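PDB 4AW7: beta-porphyranase A from Bacteroides plebeius, which hydrolyses the sulfated red-algal polysaccharide porphyran at the linkages between beta-D-galactose and alpha-L-galactose-6-sulfate, releasing mostly a sulfated disaccharide. Local coordinates for residues P380-Q385 and Q405-N410; G86-M91 and G116-Q121; N206-R211 and E480-I485; N45-S50 and I270-G275. All coordinates share one frame; numbering follows the deposited sequence.

Contact 1: P380-Q385 and Q405-N410; sequences PDIQVQ and QTVYLN. With CA (calcium ion), chain C.
Ile-382 and Val-407 meet in the apolar interior of the beta-sandwich domain, one residue along from a calcium site. Their strands are not hydrogen-bonded to each other, and the CA atoms of Ile-382 and Val-407 stay 8.2 Å apart, the gap being bridged by side chains that reach toward each other tip to tip. Val-407 offers a single methyl, CG2, which lies 3.9 Å from Ile-382 CG1 and also touches CG2 and CD1 of that isoleucine, fitting into the fork of its branches. Ile-382 carries CG1 anti to its carbonyl carbon (chi1 -59°), and a further bend at chi2 brings CD1 to 4.0 Å from Gln-405 CB. Gln-405 gives only this aliphatic root to the contact; its amide NE2 turns off to Asp-401 OD2. Next to the apolar cluster, Asp-381 grips calcium with both carboxylate oxygens, OD2 at 2.6 Å from the ion. Three waters, Asn-535 OD1 and the carbonyl oxygens of Trp-536 and Gly-538 complete eight ligands, so the ion ties the start of strand 382-389 to a distant loop. Ile-450 of strand 447-450 packs on Ile-382 and Ala-22 of strand 21-25 on Val-407, while the alternate residues Gln-383 and Gln-385 turn to helix 293-305.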
# COMPACT_ATOMS: atom_id res chain seq x y z
N PRO A 380 19.52 0.36 1.48
CA PRO A 380 18.11 0.26 1.12
C PRO A 380 17.29 -0.70 1.95
O PRO A 380 16.06 -0.61 1.96
CB PRO A 380 18.14 -0.16 -0.36
CG PRO A 380 19.42 -0.79 -0.52
CD PRO A 380 20.40 -0.09 0.39
N ASP A 381 17.92 -1.61 2.66
CA ASP A 381 17.20 -2.45 3.60
C ASP A 381 16.77 -1.74 4.86
O ASP A 381 15.92 -2.30 5.57
CB ASP A 381 18.02 -3.68 3.97
CG ASP A 381 18.23 -4.59 2.81
OD1 ASP A 381 17.24 -4.93 2.13
OD2 ASP A 381 19.36 -5.06 2.55
N ILE A 382 17.34 -0.57 5.15
CA ILE A 382 16.96 0.16 6.35
C ILE A 382 16.03 1.29 5.88
O ILE A 382 16.45 2.28 5.28
CB ILE A 382 18.17 0.71 7.09
CG1 ILE A 382 19.10 -0.41 7.50
CG2 ILE A 382 17.74 1.56 8.28
CD1 ILE A 382 18.50 -1.48 8.38
N GLN A 383 14.74 1.11 6.14
CA GLN A 383 13.73 2.10 5.77
C GLN A 383 13.63 3.12 6.89
O GLN A 383 13.63 2.76 8.06
CB GLN A 383 12.35 1.43 5.53
CG GLN A 383 12.42 0.17 4.66
CD GLN A 383 11.03 -0.28 4.18
OE1 GLN A 383 10.56 0.16 3.13
NE2 GLN A 383 10.35 -1.08 5.00
N VAL A 384 13.53 4.40 6.53
CA VAL A 384 13.55 5.49 7.48
C VAL A 384 12.45 6.49 7.21
O VAL A 384 12.12 6.77 6.07
CB VAL A 384 14.92 6.20 7.48
CG1 VAL A 384 16.00 5.23 7.94
CG2 VAL A 384 15.22 6.79 6.10
N GLN A 385 11.88 7.02 8.29
CA GLN A 385 10.90 8.10 8.23
C GLN A 385 11.17 9.07 9.36
O GLN A 385 11.69 8.67 10.40
CB GLN A 385 9.47 7.56 8.37
CG GLN A 385 9.01 6.72 7.22
CD GLN A 385 8.71 7.53 5.96
OE1 GLN A 385 8.07 8.56 6.05
NE2 GLN A 385 9.14 7.05 4.81
N GLN A 405 21.50 -5.09 11.61
CA GLN A 405 22.30 -4.04 11.01
C GLN A 405 22.52 -2.93 11.98
O GLN A 405 21.60 -2.57 12.75
CB GLN A 405 21.61 -3.48 9.77
CG GLN A 405 21.49 -4.48 8.61
CD GLN A 405 22.84 -4.98 8.06
OE1 GLN A 405 23.89 -4.38 8.30
NE2 GLN A 405 22.81 -6.09 7.37
N THR A 406 23.74 -2.41 12.02
CA THR A 406 24.06 -1.24 12.83
C THR A 406 23.95 -0.01 11.95
O THR A 406 24.56 0.06 10.87
CB THR A 406 25.48 -1.35 13.48
OG1 THR A 406 25.48 -2.43 14.41
CG2 THR A 406 25.86 -0.03 14.21
N VAL A 407 23.15 0.94 12.40
CA VAL A 407 22.87 2.16 11.67
C VAL A 407 23.39 3.35 12.47
O VAL A 407 22.91 3.62 13.56
CB VAL A 407 21.36 2.31 11.43
CG1 VAL A 407 21.09 3.52 10.54
CG2 VAL A 407 20.76 1.02 10.78
N TYR A 408 24.34 4.07 11.89
CA TYR A 408 24.81 5.33 12.48
C TYR A 408 23.82 6.42 12.20
O TYR A 408 23.40 6.58 11.07
CB TYR A 408 26.19 5.68 11.94
CG TYR A 408 27.23 4.70 12.44
CD1 TYR A 408 27.49 3.50 11.76
CD2 TYR A 408 27.92 4.95 13.62
CE1 TYR A 408 28.44 2.59 12.24
CE2 TYR A 408 28.86 4.06 14.10
CZ TYR A 408 29.11 2.88 13.41
OH TYR A 408 30.06 2.00 13.90
N LEU A 409 23.40 7.13 13.23
CA LEU A 409 22.43 8.20 13.12
C LEU A 409 23.13 9.56 13.12
O LEU A 409 23.85 9.89 14.10
CB LEU A 409 21.46 8.14 14.26
CG LEU A 409 20.62 6.91 14.48
CD1 LEU A 409 19.67 7.19 15.66
CD2 LEU A 409 19.84 6.57 13.22
N ASN A 410 22.97 10.31 12.05
CA ASN A 410 23.71 11.54 11.86
C ASN A 410 22.74 12.71 11.87
O ASN A 410 21.63 12.63 11.33
CB ASN A 410 24.50 11.49 10.54
CG ASN A 410 25.63 10.44 10.56
OD1 ASN A 410 26.21 10.13 11.61
ND2 ASN A 410 25.92 9.89 9.38
CA CA C . 18.41 -6.27 0.45
O HOH W 1 18.14 -7.97 2.20
O HOH W 2 20.39 -7.84 0.43
O HOH W 3 18.66 -7.19 -1.77

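Contact 2: G86-M91 and G116-Q121; sequences GKYPQM and GGIDVQ
A water is gripped from both segments: it donates to Gly-86 O at 2.9 Å and accepts from Asp-119 N at 2.9 Å, joining two backbones that make no direct hydrogen bond. Beside this bridge the contact is apolar. Ile-118 holds CG1 anti to its backbone N (chi1 -164°) and continues extended, which lays CG1 along Gly-86, 4.0 Å from its CA. The terminal CD1 then reaches the tyrosine, 3.7 Å from Tyr-88 OH, the two side chains crossing at about a right angle. Gly-86 has a positive phi of 72°, and a CB on it would lie only 3.3 Å from Ile-118 CG1, so both backbone and packing favour a residue without a side chain. Its carbonyl carbon also rests on Tyr-88, 3.6 Å above one ring face and offset toward the rim. The tyrosine ring stacks with Trp-126 of helix 120-132, while Ile-118 leans on Leu-166 of helix 160-179. Asp-119 is the N-cap of helix 120-132, its OD1 accepting from Ala-122 N. The loop 86-91 is thus set against the start of a helix at the periphery of the catalytic barrel. The chemistry implies a small surface junction whose two backbones are joined through water and whose direct touches are apolar or van der Waals.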
# COMPACT_ATOMS: atom_id res chain seq x y z
N GLY A 86 -28.65 -9.69 -10.27
CA GLY A 86 -28.96 -8.83 -11.37
C GLY A 86 -30.35 -8.25 -11.41
O GLY A 86 -30.71 -7.65 -12.44
N LYS A 87 -31.10 -8.43 -10.33
CA LYS A 87 -32.44 -7.86 -10.20
C LYS A 87 -32.45 -6.95 -8.96
O LYS A 87 -32.11 -7.38 -7.85
CB LYS A 87 -33.45 -8.98 -10.06
CG LYS A 87 -33.45 -10.00 -11.21
CD LYS A 87 -34.33 -9.66 -12.41
CE LYS A 87 -33.59 -8.87 -13.49
NZ LYS A 87 -33.96 -9.33 -14.86
N TYR A 88 -32.90 -5.71 -9.15
CA TYR A 88 -32.74 -4.65 -8.15
C TYR A 88 -34.10 -4.13 -7.67
O TYR A 88 -35.06 -4.05 -8.46
CB TYR A 88 -31.84 -3.54 -8.71
CG TYR A 88 -30.56 -4.15 -9.22
CD1 TYR A 88 -29.68 -4.78 -8.35
CD2 TYR A 88 -30.27 -4.17 -10.57
CE1 TYR A 88 -28.53 -5.42 -8.82
CE2 TYR A 88 -29.11 -4.76 -11.04
CZ TYR A 88 -28.26 -5.42 -10.14
OH TYR A 88 -27.11 -6.05 -10.61
N PRO A 89 -34.21 -3.87 -6.36
CA PRO A 89 -35.47 -3.37 -5.78
C PRO A 89 -35.59 -1.88 -6.05
O PRO A 89 -34.73 -1.30 -6.68
CB PRO A 89 -35.29 -3.66 -4.30
CG PRO A 89 -33.79 -3.35 -4.11
CD PRO A 89 -33.14 -3.95 -5.35
N GLN A 90 -36.71 -1.26 -5.65
CA GLN A 90 -36.77 0.20 -5.70
C GLN A 90 -36.22 0.75 -4.39
O GLN A 90 -36.48 0.23 -3.31
CB GLN A 90 -38.20 0.73 -5.95
CG GLN A 90 -39.04 -0.05 -6.97
CD GLN A 90 -38.80 0.36 -8.41
OE1 GLN A 90 -39.30 1.40 -8.87
NE2 GLN A 90 -38.06 -0.46 -9.15
N MET A 91 -35.43 1.80 -4.49
CA MET A 91 -34.84 2.45 -3.34
C MET A 91 -35.85 3.50 -2.85
O MET A 91 -36.39 4.25 -3.67
CB MET A 91 -33.51 3.06 -3.80
CG MET A 91 -32.51 3.33 -2.75
SD MET A 91 -32.08 1.92 -1.78
CE MET A 91 -31.22 2.77 -0.45
N GLY A 116 -23.13 -14.62 -15.23
CA GLY A 116 -23.33 -14.54 -16.67
C GLY A 116 -24.74 -14.05 -16.98
O GLY A 116 -25.70 -14.41 -16.31
N GLY A 117 -24.81 -13.21 -18.00
CA GLY A 117 -26.10 -12.72 -18.47
C GLY A 117 -26.58 -11.47 -17.78
O GLY A 117 -27.58 -10.89 -18.17
N ILE A 118 -25.87 -11.03 -16.74
CA ILE A 118 -26.24 -9.80 -16.03
C ILE A 118 -26.28 -8.58 -16.94
O ILE A 118 -25.43 -8.42 -17.83
CB ILE A 118 -25.28 -9.57 -14.81
CG1 ILE A 118 -25.87 -8.55 -13.85
CG2 ILE A 118 -23.88 -9.23 -15.26
CD1 ILE A 118 -25.15 -8.54 -12.50
N ASP A 119 -27.27 -7.70 -16.69
CA ASP A 119 -27.37 -6.44 -17.37
C ASP A 119 -26.40 -5.47 -16.67
O ASP A 119 -26.68 -4.94 -15.60
CB ASP A 119 -28.83 -5.94 -17.32
CG ASP A 119 -29.03 -4.56 -17.98
OD1 ASP A 119 -28.06 -3.85 -18.26
OD2 ASP A 119 -30.22 -4.22 -18.27
N VAL A 120 -25.25 -5.28 -17.28
CA VAL A 120 -24.18 -4.49 -16.71
C VAL A 120 -24.57 -3.00 -16.55
O VAL A 120 -24.22 -2.36 -15.57
CB VAL A 120 -22.93 -4.62 -17.61
CG1 VAL A 120 -21.90 -3.71 -17.22
CG2 VAL A 120 -22.37 -6.07 -17.60
N GLN A 121 -25.30 -2.46 -17.52
CA GLN A 121 -25.76 -1.08 -17.39
C GLN A 121 -26.74 -0.93 -16.22
O GLN A 121 -26.60 -0.01 -15.42
CB GLN A 121 -26.31 -0.56 -18.75
CG GLN A 121 -25.15 -0.35 -19.80
CD GLN A 121 -24.08 0.71 -19.31
OE1 GLN A 121 -24.49 1.75 -18.92
NE2 GLN A 121 -22.79 0.41 -19.30
O HOH W 4 -29.50 -8.55 -14.96

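Contact 3: N206-R211 and E480-I485; sequences NYWNTR and EYLKPI. With K (potassium ion), chain F.
Trp-208 and Tyr-481 form the tight part of this contact, where the indole N-H of a short helix meets a phenol hydroxyl. Trp-208 NE1 donates to Tyr-481 OH at 3.0 Å with an angle of 160° at the hydrogen, the oxygen lying close to the indole plane. The rings are inclined at 67°, and Trp-208 CZ2 packs 3.9 Å from Tyr-481 CE2. Trp-208 CG stands anti to the backbone N (chi1 166°), which directs the indole toward Tyr-481 on strand 469-484. Leu-482 fills the flank: its CD2 lies 3.7 Å from Trp-208 CD1, and its CB sits over the centre of the Tyr-481 ring. Were Trp-208 reduced to an alanine, Tyr-481 OH would probably lose its N-H donor and a gap would open beside Leu-482 and Met-253 of helix 245-262. The looser margin is partly exposed: Asn-209 merely brings OD1 to 3.8 Å from Leu-482 CD2, and beyond it Lys-483 NZ and Glu-480 OE1 make a salt bridge of their own at 2.8 Å. On the far side of the helix Tyr-207 OH binds potassium with Tyr-193 OH and Tyr-197 O. The contact joins the catalytic domain to a strand of the five-stranded sheet, where Leu-482 and Lys-483 both face Val-578 in a G1 beta bulge.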
# COMPACT_ATOMS: atom_id res chain seq x y z
N ASN A 206 2.40 -11.75 -19.55
CA ASN A 206 1.02 -12.03 -19.99
C ASN A 206 0.02 -11.73 -18.89
O ASN A 206 -1.09 -11.28 -19.16
CB ASN A 206 0.86 -13.48 -20.46
CG ASN A 206 -0.51 -13.73 -21.05
OD1 ASN A 206 -0.81 -13.21 -22.10
ND2 ASN A 206 -1.36 -14.48 -20.34
N TYR A 207 0.40 -11.98 -17.65
CA TYR A 207 -0.50 -11.77 -16.53
C TYR A 207 -0.84 -10.27 -16.40
O TYR A 207 -2.00 -9.89 -16.35
CB TYR A 207 0.05 -12.38 -15.24
CG TYR A 207 -0.96 -12.34 -14.14
CD1 TYR A 207 -1.10 -11.26 -13.28
CD2 TYR A 207 -1.82 -13.42 -13.96
CE1 TYR A 207 -2.07 -11.25 -12.31
CE2 TYR A 207 -2.78 -13.41 -12.96
CZ TYR A 207 -2.89 -12.32 -12.13
OH TYR A 207 -3.88 -12.32 -11.16
N TRP A 208 0.17 -9.42 -16.36
CA TRP A 208 -0.02 -7.99 -16.42
C TRP A 208 -0.96 -7.65 -17.59
O TRP A 208 -1.95 -6.95 -17.43
CB TRP A 208 1.31 -7.25 -16.65
CG TRP A 208 1.13 -5.82 -17.05
CD1 TRP A 208 1.28 -5.32 -18.29
CD2 TRP A 208 0.77 -4.71 -16.21
NE1 TRP A 208 1.02 -3.98 -18.30
CE2 TRP A 208 0.70 -3.58 -17.03
CE3 TRP A 208 0.51 -4.57 -14.84
CZ2 TRP A 208 0.36 -2.33 -16.54
CZ3 TRP A 208 0.20 -3.33 -14.35
CH2 TRP A 208 0.09 -2.22 -15.21
N ASN A 209 -0.64 -8.15 -18.80
CA ASN A 209 -1.39 -7.75 -19.97
C ASN A 209 -2.85 -8.09 -19.89
O ASN A 209 -3.71 -7.29 -20.33
CB ASN A 209 -0.82 -8.38 -21.25
CG ASN A 209 0.49 -7.79 -21.69
OD1 ASN A 209 0.84 -6.67 -21.35
ND2 ASN A 209 1.24 -8.57 -22.49
N THR A 210 -3.18 -9.23 -19.30
CA THR A 210 -4.53 -9.75 -19.33
C THR A 210 -5.34 -9.51 -18.06
O THR A 210 -6.54 -9.73 -18.05
CB THR A 210 -4.51 -11.26 -19.68
OG1 THR A 210 -3.74 -11.97 -18.69
CG2 THR A 210 -3.96 -11.50 -21.07
N ARG A 211 -4.68 -9.00 -17.00
CA ARG A 211 -5.35 -8.68 -15.75
C ARG A 211 -5.29 -7.16 -15.55
O ARG A 211 -6.19 -6.47 -15.99
CB ARG A 211 -4.79 -9.51 -14.58
CG ARG A 211 -5.37 -10.91 -14.44
CD ARG A 211 -4.96 -11.87 -15.53
NE ARG A 211 -5.38 -13.23 -15.19
CZ ARG A 211 -5.22 -14.28 -15.98
NH1 ARG A 211 -4.73 -14.15 -17.19
NH2 ARG A 211 -5.54 -15.47 -15.54
N GLU A 480 7.92 5.36 -22.10
CA GLU A 480 8.30 3.97 -22.39
C GLU A 480 8.19 3.11 -21.15
O GLU A 480 8.70 3.49 -20.11
CB GLU A 480 9.75 3.93 -22.90
CG GLU A 480 9.95 4.62 -24.22
CD GLU A 480 9.34 3.84 -25.34
OE1 GLU A 480 9.67 2.65 -25.49
OE2 GLU A 480 8.51 4.42 -26.02
N TYR A 481 7.53 1.96 -21.28
CA TYR A 481 7.46 0.97 -20.21
C TYR A 481 7.44 -0.42 -20.83
O TYR A 481 7.33 -0.56 -22.06
CB TYR A 481 6.28 1.20 -19.21
CG TYR A 481 5.04 0.41 -19.52
CD1 TYR A 481 4.47 0.43 -20.78
CD2 TYR A 481 4.42 -0.35 -18.54
CE1 TYR A 481 3.36 -0.37 -21.09
CE2 TYR A 481 3.31 -1.13 -18.82
CZ TYR A 481 2.78 -1.15 -20.11
OH TYR A 481 1.69 -1.96 -20.36
N LEU A 482 7.54 -1.45 -19.99
CA LEU A 482 7.40 -2.85 -20.42
C LEU A 482 8.18 -3.15 -21.68
O LEU A 482 7.62 -3.48 -22.74
CB LEU A 482 5.91 -3.23 -20.52
CG LEU A 482 5.62 -4.72 -20.71
CD1 LEU A 482 6.27 -5.58 -19.63
CD2 LEU A 482 4.12 -4.92 -20.69
N LYS A 483 9.50 -3.09 -21.57
CA LYS A 483 10.39 -3.27 -22.72
C LYS A 483 11.13 -4.59 -22.59
O LYS A 483 11.79 -4.83 -21.60
CB LYS A 483 11.39 -2.12 -22.80
CG LYS A 483 10.80 -0.72 -22.91
CD LYS A 483 9.86 -0.52 -24.04
CE LYS A 483 10.58 -0.58 -25.37
NZ LYS A 483 9.75 -0.01 -26.50
N PRO A 484 11.06 -5.45 -23.62
CA PRO A 484 11.80 -6.70 -23.55
C PRO A 484 13.29 -6.46 -23.67
O PRO A 484 13.72 -5.58 -24.41
CB PRO A 484 11.32 -7.46 -24.78
CG PRO A 484 10.82 -6.47 -25.69
CD PRO A 484 10.26 -5.37 -24.85
N ILE A 485 14.06 -7.21 -22.91
CA ILE A 485 15.50 -7.06 -22.84
C ILE A 485 16.21 -8.06 -23.76
O ILE A 485 15.99 -9.26 -23.67
CB ILE A 485 16.00 -7.30 -21.42
CG1 ILE A 485 15.34 -6.28 -20.44
CG2 ILE A 485 17.55 -7.24 -21.32
CD1 ILE A 485 15.47 -6.66 -18.96
K K F . -4.59 -10.00 -9.57

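Contact 4: N45-S50 and I270-G275; sequences NIHSTS and ISEFGG. With GLA (alpha-D-galactopyranose), chain B; GAL (beta-D-galactopyranose), chain D; L6S (6-O-sulfo-alpha-L-galactopyranose), chain E.
The backbones of His-47, the centre of an inverse gamma turn, and Glu-272, on strand 268-276, pass with their CA atoms 7.6 Å apart in the substrate cleft of the catalytic (beta/alpha)8 barrel. His-47 CG is anti to the backbone N (chi1 -171°), which points the imidazole toward strand 268-276, a strand not paired with strand 45-46. Its ring brings CD2 edge-on to 3.8 Å from Ser-271 O, a buried carbonyl oxygen with no hydrogen-bond partner in the model. Crossing it obliquely, Glu-272 brings CG to 4.1 Å from His-47 NE2, and the carboxylate is turned 84° from the imidazole plane. The two ring nitrogens do different work: ND1 donates to sulfate oxygen O1S of the bound L6S at 3.0 Å, on a bent path of 141°, while NE2 pairs with Arg-69 NH1. The same guanidinium nitrogen makes a salt bridge to Glu-272 OE2, so Arg-69 links the substrate-binding histidine to the glutamate that is probably the nucleophile. Glu-272 OE2 lies 2.6 Å from O2 of the bound galactose, a position common to the two modelled anomers, and OE1 is hydrogen-bonded to Tyr-231 OH. With an alanine here instead of His-47, the sulfate would probably lose this N-H donor and Arg-69 a partner that helps fix it. The His-47 imidazole also meets the Phe-317 ring edge-to-face. Just beyond, Ser-48 OG accepts from Ser-50 N at 2.9 Å, closing an ST turn.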
# COMPACT_ATOMS: atom_id res chain seq x y z
N ASN A 45 -5.23 2.31 10.28
CA ASN A 45 -6.61 1.86 10.12
C ASN A 45 -6.67 0.39 10.50
O ASN A 45 -5.67 -0.31 10.51
CB ASN A 45 -7.06 2.04 8.66
CG ASN A 45 -7.01 3.49 8.22
OD1 ASN A 45 -7.52 4.36 8.93
ND2 ASN A 45 -6.39 3.79 7.06
N ILE A 46 -7.90 -0.06 10.75
CA ILE A 46 -8.20 -1.49 10.84
C ILE A 46 -9.19 -1.86 9.72
O ILE A 46 -9.91 -1.02 9.20
CB ILE A 46 -8.74 -1.95 12.23
CG1 ILE A 46 -9.96 -1.12 12.68
CG2 ILE A 46 -7.64 -1.93 13.23
CD1 ILE A 46 -10.69 -1.64 13.93
N HIS A 47 -9.19 -3.13 9.37
CA HIS A 47 -10.04 -3.68 8.32
C HIS A 47 -11.41 -4.02 8.92
O HIS A 47 -11.73 -5.18 9.19
CB HIS A 47 -9.34 -4.92 7.69
CG HIS A 47 -10.02 -5.42 6.47
ND1 HIS A 47 -11.15 -6.20 6.51
CD2 HIS A 47 -9.78 -5.19 5.15
CE1 HIS A 47 -11.56 -6.46 5.27
NE2 HIS A 47 -10.75 -5.86 4.41
N SER A 48 -12.15 -2.97 9.22
CA SER A 48 -13.40 -3.04 9.96
C SER A 48 -14.21 -1.81 9.71
O SER A 48 -13.67 -0.76 9.32
CB SER A 48 -13.05 -3.11 11.45
OG SER A 48 -14.19 -3.24 12.29
N THR A 49 -15.51 -1.88 10.01
CA THR A 49 -16.31 -0.67 10.23
C THR A 49 -17.06 -0.75 11.57
O THR A 49 -18.04 -0.00 11.78
CB THR A 49 -17.28 -0.38 9.09
OG1 THR A 49 -18.18 -1.49 8.93
CG2 THR A 49 -16.55 -0.13 7.76
N SER A 50 -16.57 -1.58 12.49
CA SER A 50 -17.29 -1.83 13.75
C SER A 50 -17.05 -0.76 14.81
O SER A 50 -16.89 -1.10 16.00
CB SER A 50 -16.87 -3.19 14.30
OG SER A 50 -17.26 -4.21 13.44
N ILE A 270 -4.45 0.55 -1.15
CA ILE A 270 -3.99 -0.76 -0.73
C ILE A 270 -5.02 -1.28 0.24
O ILE A 270 -4.97 -1.02 1.44
CB ILE A 270 -2.55 -0.76 -0.16
CG1 ILE A 270 -1.59 0.00 -1.07
CG2 ILE A 270 -2.09 -2.18 0.16
CD1 ILE A 270 -1.56 -0.54 -2.55
N SER A 271 -6.04 -1.94 -0.32
CA SER A 271 -7.23 -2.24 0.48
C SER A 271 -7.05 -3.38 1.48
O SER A 271 -7.88 -3.55 2.36
CB SER A 271 -8.46 -2.42 -0.43
OG SER A 271 -8.19 -3.36 -1.44
N GLU A 272 -5.95 -4.14 1.35
CA GLU A 272 -5.46 -5.07 2.36
C GLU A 272 -3.95 -5.16 2.25
O GLU A 272 -3.43 -5.28 1.16
CB GLU A 272 -5.97 -6.50 2.17
CG GLU A 272 -7.50 -6.67 2.09
CD GLU A 272 -7.91 -8.07 1.73
OE1 GLU A 272 -7.10 -9.02 1.88
OE2 GLU A 272 -9.05 -8.27 1.27
N PHE A 273 -3.24 -5.11 3.37
CA PHE A 273 -1.83 -5.49 3.39
C PHE A 273 -1.49 -6.23 4.67
O PHE A 273 -1.99 -5.90 5.74
CB PHE A 273 -0.87 -4.35 3.10
CG PHE A 273 -0.78 -3.24 4.13
CD1 PHE A 273 -1.67 -2.15 4.12
CD2 PHE A 273 0.23 -3.24 5.10
CE1 PHE A 273 -1.52 -1.11 5.00
CE2 PHE A 273 0.38 -2.17 5.96
CZ PHE A 273 -0.48 -1.12 5.94
N GLY A 274 -0.63 -7.23 4.57
CA GLY A 274 -0.26 -7.98 5.74
C GLY A 274 0.54 -9.22 5.42
O GLY A 274 1.30 -9.26 4.45
N GLY A 275 0.34 -10.26 6.23
CA GLY A 275 1.03 -11.52 6.09
C GLY A 275 0.05 -12.66 6.12
O GLY A 275 -1.02 -12.58 6.76
C1 GLA B . -7.52 -11.72 0.43
C2 GLA B . -8.99 -11.76 0.88
C3 GLA B . -9.10 -11.82 2.39
C4 GLA B . -8.16 -12.83 2.99
C5 GLA B . -6.73 -12.55 2.51
C6 GLA B . -5.70 -13.39 3.35
O1 GLA B . -6.88 -10.52 0.52
O2 GLA B . -9.71 -10.61 0.32
O3 GLA B . -10.38 -12.24 2.80
O4 GLA B . -8.57 -14.16 2.62
O5 GLA B . -6.76 -12.77 1.02
O6 GLA B . -5.27 -12.56 4.52
C1 GAL D . -7.52 -11.72 0.43
C2 GAL D . -8.99 -11.76 0.88
C3 GAL D . -9.10 -11.82 2.39
C4 GAL D . -8.16 -12.83 2.99
C5 GAL D . -6.73 -12.55 2.51
C6 GAL D . -5.70 -13.39 3.35
O1 GAL D . -7.50 -11.72 -1.05
O2 GAL D . -9.71 -10.61 0.32
O3 GAL D . -10.38 -12.24 2.80
O4 GAL D . -8.57 -14.16 2.62
O5 GAL D . -6.76 -12.77 1.02
O6 GAL D . -5.27 -12.56 4.52
O1S L6S E . -12.35 -8.32 8.26
O2S L6S E . -12.19 -10.29 9.73
O3S L6S E . -14.23 -9.81 8.45
C1 L6S E . -11.58 -11.23 2.71
C2 L6S E . -12.79 -12.11 2.50
C3 L6S E . -13.00 -13.00 3.73
C4 L6S E . -13.17 -12.08 5.00
C5 L6S E . -11.94 -11.17 5.10
C6 L6S E . -12.23 -10.03 6.10
O2 L6S E . -12.68 -12.88 1.28
O3 L6S E . -14.13 -13.87 3.58
O4 L6S E . -14.37 -11.31 4.82
O5 L6S E . -11.63 -10.46 3.89
O6 L6S E . -12.21 -10.56 7.41
S1 L6S E . -12.75 -9.68 8.53

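In the fold
Contacts 1 and 4 are buried, contact 3 is partly so, and contact 2 lies at the surface, about 54 Å from contact 1 between centres and on the opposite side of the chain's centre. Contacts 2 and 4 belong to the catalytic barrel, one at its periphery and the other in the cleft; contact 1 stays within the sandwich domain, and contact 3 spans barrel and sheet. The chemistry follows the place: aliphatic side chains in the sandwich, a water bridge at the periphery, an indole-to-phenol hydrogen bond between domains, and substrate-directed polar groups in the cleft. Contacts 1 and 3 each adjoin a metal ion, calcium and potassium respectively.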